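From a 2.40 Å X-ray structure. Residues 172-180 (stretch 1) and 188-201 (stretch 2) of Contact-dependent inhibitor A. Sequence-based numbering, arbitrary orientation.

Stretch 1, residues 172-180: LGFDRRIPP
Stretch 2 (188-201) HGQPVFYDGKNYIT

How does stretch 2 enter the contact? His188, modelled only as far as CB, offers its backbone: its O lies 3.2 Å from Pro180 CG. Gly189 follows in an extended conformation with positive phi (118/174), angles at which a CB would be jammed against the preceding carbonyl; it would also stand 2.8 Å from Pro180 CG. The proline ring, C-gamma endo, thus occupies the space that glycine leaves free. Gln190 (-64/115) turns its side chain away, but its O comes 3.4 Å from Pro180 CD. Pro191 (-96/-179) then sets its CB 3.9 Å from NE of Arg177, whose chain is extended (chi1 to chi3 all t).

What fixes the register of the strands? Strand 192-194 runs antiparallel to strand 176-178, their directions 148° apart and their axes approaching to 4.6 Å. Val192 (-131/140) and Ile178 (-108/111) form a hydrogen-bonded pair, CA-CA 5.2 Å: Ile178 N donates to Val192 O at 2.7 Å, and Val192 N to Ile178 O at 2.9 Å. Phe193 (-111/131) faces Arg177 (-70/120) in a non-hydrogen-bonded pair, CA-CA 4.6 Å. The next hydrogen-bonded pair is Tyr194 (-104/137) with Arg176 (-94/101), CA-CA 4.9 Å; Tyr194 N reaches Arg176 O at 2.9 Å, while the return bond from Arg176 N to Tyr194 O is weak at 3.5 Å.

Which side chains meet on the two faces of this ribbon? Phe193 (m, chi2 -89°) shares one face with Arg177, whose aliphatic CB lies 3.7 Å from Phe193 CE1. Val192, Tyr194 (t), Arg176 (t) and Ile178 (m, then t) share the other. There Ile178 CD1 packs 3.9 Å from Tyr194 CB and, at the edge of the Tyr199 ring, 3.6 Å from Tyr199 CE1, making a small apolar cluster.

How does the rest of stretch 2 enclose Phe174? After Asp195 (-87/-21) and Gly196 (93/-11), the chain turns back through Lys197 and Asn198, and Asp195 N donates to Asn198 O at 2.8 Å. Phe174 (-82/76; m, chi2 -103°) fits against this turn: Asp195 CG lies over one ring face, and Asn198 O meets the edge, 3.2 Å from Phe174 CE1. Tyr199 and Ile200 resume an extended path, with Phe193 N donating to Ile200 O at 2.8 Å and Ile200 N to Phe193 O at 2.9 Å. Ile200 (p, then t) covers the opposite ring face in a CH-pi contact, its CD1 3.8 Å from the Phe174 ring centroid.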

# COMPACT_ATOMS: atom_id res chain seq x y z
N LEU A 172 -13.46 -17.76 3.21
CA LEU A 172 -13.23 -17.03 4.44
C LEU A 172 -14.35 -16.04 4.73
O LEU A 172 -14.41 -15.45 5.80
CB LEU A 172 -11.88 -16.33 4.38
CG LEU A 172 -10.76 -17.34 4.51
CD1 LEU A 172 -9.38 -16.71 4.33
CD2 LEU A 172 -10.88 -18.01 5.87
N GLY A 173 -15.24 -15.87 3.75
CA GLY A 173 -16.39 -14.99 3.90
C GLY A 173 -16.29 -13.76 3.03
O GLY A 173 -17.28 -13.05 2.80
N PHE A 174 -15.09 -13.51 2.52
CA PHE A 174 -14.81 -12.32 1.73
C PHE A 174 -15.25 -12.51 0.28
O PHE A 174 -14.42 -12.71 -0.61
CB PHE A 174 -13.33 -11.98 1.84
CG PHE A 174 -12.89 -11.61 3.24
CD1 PHE A 174 -12.68 -10.29 3.58
CD2 PHE A 174 -12.71 -12.59 4.20
CE1 PHE A 174 -12.28 -9.94 4.87
CE2 PHE A 174 -12.31 -12.25 5.49
CZ PHE A 174 -12.10 -10.93 5.82
N ASP A 175 -16.56 -12.44 0.07
CA ASP A 175 -17.20 -12.77 -1.20
C ASP A 175 -16.94 -11.79 -2.33
O ASP A 175 -16.91 -12.17 -3.50
CB ASP A 175 -18.71 -12.86 -1.00
CG ASP A 175 -19.12 -14.02 -0.14
OD1 ASP A 175 -18.38 -15.03 -0.12
OD2 ASP A 175 -20.18 -13.94 0.51
N ARG A 176 -16.79 -10.52 -1.99
CA ARG A 176 -16.78 -9.46 -2.99
C ARG A 176 -15.36 -9.12 -3.44
O ARG A 176 -14.64 -8.40 -2.75
CB ARG A 176 -17.52 -8.22 -2.46
CG ARG A 176 -17.67 -7.08 -3.46
CD ARG A 176 -18.15 -7.57 -4.81
NE ARG A 176 -19.45 -8.23 -4.74
CZ ARG A 176 -20.03 -8.87 -5.75
NH1 ARG A 176 -19.43 -8.94 -6.93
NH2 ARG A 176 -21.22 -9.44 -5.59
N ARG A 177 -14.97 -9.63 -4.60
CA ARG A 177 -13.69 -9.24 -5.17
C ARG A 177 -13.79 -7.80 -5.63
O ARG A 177 -14.63 -7.47 -6.46
CB ARG A 177 -13.34 -10.12 -6.37
CG ARG A 177 -12.14 -9.59 -7.14
CD ARG A 177 -11.80 -10.45 -8.35
NE ARG A 177 -10.51 -10.07 -8.94
CZ ARG A 177 -10.37 -9.24 -9.97
NH1 ARG A 177 -11.45 -8.69 -10.53
NH2 ARG A 177 -9.16 -8.95 -10.43
N ILE A 178 -12.96 -6.94 -5.08
CA ILE A 178 -12.89 -5.58 -5.58
C ILE A 178 -11.60 -5.39 -6.34
O ILE A 178 -10.52 -5.39 -5.75
CB ILE A 178 -12.91 -4.55 -4.45
CG1 ILE A 178 -14.16 -4.73 -3.58
CG2 ILE A 178 -12.83 -3.14 -5.03
CD1 ILE A 178 -14.18 -3.82 -2.37
N PRO A 179 -11.70 -5.23 -7.67
CA PRO A 179 -10.51 -5.05 -8.50
C PRO A 179 -10.01 -3.62 -8.40
O PRO A 179 -10.81 -2.72 -8.13
CB PRO A 179 -11.03 -5.32 -9.91
CG PRO A 179 -12.48 -4.96 -9.84
CD PRO A 179 -12.94 -5.31 -8.46
N PRO A 180 -8.71 -3.40 -8.61
CA PRO A 180 -8.11 -2.06 -8.51
C PRO A 180 -8.63 -1.08 -9.55
O PRO A 180 -8.57 0.13 -9.31
CB PRO A 180 -6.61 -2.32 -8.73
CG PRO A 180 -6.54 -3.67 -9.38
CD PRO A 180 -7.70 -4.45 -8.85
N HIS A 188 -7.31 -7.01 -14.21
CA HIS A 188 -5.92 -6.59 -14.09
C HIS A 188 -5.60 -6.11 -12.69
O HIS A 188 -6.12 -5.08 -12.24
CB HIS A 188 -5.63 -5.48 -15.10
N GLY A 189 -4.75 -6.86 -11.98
CA GLY A 189 -4.04 -6.32 -10.83
C GLY A 189 -4.31 -6.94 -9.48
O GLY A 189 -5.16 -7.81 -9.34
N GLN A 190 -3.55 -6.50 -8.47
CA GLN A 190 -3.75 -6.95 -7.10
C GLN A 190 -5.11 -6.48 -6.65
O GLN A 190 -5.35 -5.28 -6.56
CB GLN A 190 -2.68 -6.40 -6.15
CG GLN A 190 -1.39 -7.22 -6.05
CD GLN A 190 -0.40 -6.64 -5.04
OE1 GLN A 190 0.63 -6.08 -5.42
NE2 GLN A 190 -0.71 -6.78 -3.75
N PRO A 191 -6.01 -7.43 -6.39
CA PRO A 191 -7.34 -7.00 -5.97
C PRO A 191 -7.41 -7.03 -4.47
O PRO A 191 -6.45 -7.39 -3.79
CB PRO A 191 -8.21 -8.12 -6.51
CG PRO A 191 -7.37 -9.33 -6.26
CD PRO A 191 -5.94 -8.89 -6.53
N VAL A 192 -8.58 -6.68 -3.96
CA VAL A 192 -8.84 -6.67 -2.55
C VAL A 192 -10.17 -7.44 -2.40
O VAL A 192 -11.06 -7.30 -3.24
CB VAL A 192 -8.95 -5.20 -2.09
CG1 VAL A 192 -10.05 -5.00 -1.13
CG2 VAL A 192 -7.62 -4.70 -1.54
N PHE A 193 -10.29 -8.26 -1.36
CA PHE A 193 -11.52 -9.02 -1.13
C PHE A 193 -12.28 -8.55 0.11
O PHE A 193 -11.71 -8.40 1.18
CB PHE A 193 -11.21 -10.53 -1.07
CG PHE A 193 -10.53 -11.05 -2.31
CD1 PHE A 193 -11.28 -11.51 -3.39
CD2 PHE A 193 -9.15 -11.05 -2.42
CE1 PHE A 193 -10.66 -11.98 -4.53
CE2 PHE A 193 -8.53 -11.51 -3.56
CZ PHE A 193 -9.28 -11.98 -4.62
N TYR A 194 -13.58 -8.33 -0.06
CA TYR A 194 -14.39 -7.62 0.92
C TYR A 194 -15.29 -8.55 1.75
O TYR A 194 -15.93 -9.45 1.21
CB TYR A 194 -15.24 -6.57 0.20
CG TYR A 194 -15.94 -5.59 1.10
CD1 TYR A 194 -17.19 -5.09 0.75
CD2 TYR A 194 -15.37 -5.16 2.28
CE1 TYR A 194 -17.85 -4.19 1.54
CE2 TYR A 194 -16.02 -4.24 3.09
CZ TYR A 194 -17.26 -3.77 2.71
OH TYR A 194 -17.93 -2.86 3.50
N ASP A 195 -15.34 -8.29 3.05
CA ASP A 195 -16.09 -9.08 4.01
C ASP A 195 -17.49 -8.57 4.08
O ASP A 195 -18.39 -9.27 4.52
CB ASP A 195 -15.49 -8.88 5.41
CG ASP A 195 -15.51 -10.14 6.22
OD1 ASP A 195 -15.91 -11.20 5.69
OD2 ASP A 195 -15.09 -10.09 7.38
N GLY A 196 -17.67 -7.33 3.66
CA GLY A 196 -18.78 -6.55 4.13
C GLY A 196 -18.34 -5.74 5.35
O GLY A 196 -19.06 -4.86 5.80
N LYS A 197 -17.16 -6.05 5.88
CA LYS A 197 -16.57 -5.26 6.95
C LYS A 197 -15.09 -4.93 6.66
O LYS A 197 -14.71 -3.77 6.57
CB LYS A 197 -16.69 -5.97 8.30
CG LYS A 197 -16.12 -5.17 9.49
CD LYS A 197 -16.42 -5.82 10.84
CE LYS A 197 -15.69 -5.13 11.99
NZ LYS A 197 -16.02 -3.69 12.11
N ASN A 198 -14.29 -5.98 6.51
CA ASN A 198 -12.85 -5.85 6.27
C ASN A 198 -12.40 -6.34 4.89
O ASN A 198 -13.17 -6.96 4.15
CB ASN A 198 -12.08 -6.63 7.34
CG ASN A 198 -12.21 -6.00 8.69
OD1 ASN A 198 -12.04 -4.79 8.85
ND2 ASN A 198 -12.53 -6.82 9.69
N TYR A 199 -11.13 -6.06 4.57
CA TYR A 199 -10.56 -6.43 3.28
C TYR A 199 -9.30 -7.27 3.45
O TYR A 199 -8.47 -7.01 4.32
CB TYR A 199 -10.22 -5.18 2.47
CG TYR A 199 -11.36 -4.18 2.32
CD1 TYR A 199 -12.17 -4.18 1.18
CD2 TYR A 199 -11.63 -3.24 3.31
CE1 TYR A 199 -13.20 -3.27 1.03
CE2 TYR A 199 -12.67 -2.33 3.17
CZ TYR A 199 -13.46 -2.36 2.03
OH TYR A 199 -14.49 -1.46 1.90
N ILE A 200 -9.14 -8.28 2.60
CA ILE A 200 -7.91 -9.05 2.58
C ILE A 200 -7.31 -9.06 1.18
O ILE A 200 -8.04 -8.94 0.19
CB ILE A 200 -8.11 -10.49 3.04
CG1 ILE A 200 -9.24 -11.16 2.27
CG2 ILE A 200 -8.42 -10.56 4.52
CD1 ILE A 200 -9.49 -12.59 2.67
N THR A 201 -5.99 -9.17 1.11
CA THR A 201 -5.26 -9.45 -0.13
C THR A 201 -4.24 -10.48 0.24
O THR A 201 -3.75 -10.48 1.37
CB THR A 201 -4.44 -8.26 -0.67
OG1 THR A 201 -3.47 -7.86 0.31
CG2 THR A 201 -5.31 -7.11 -0.99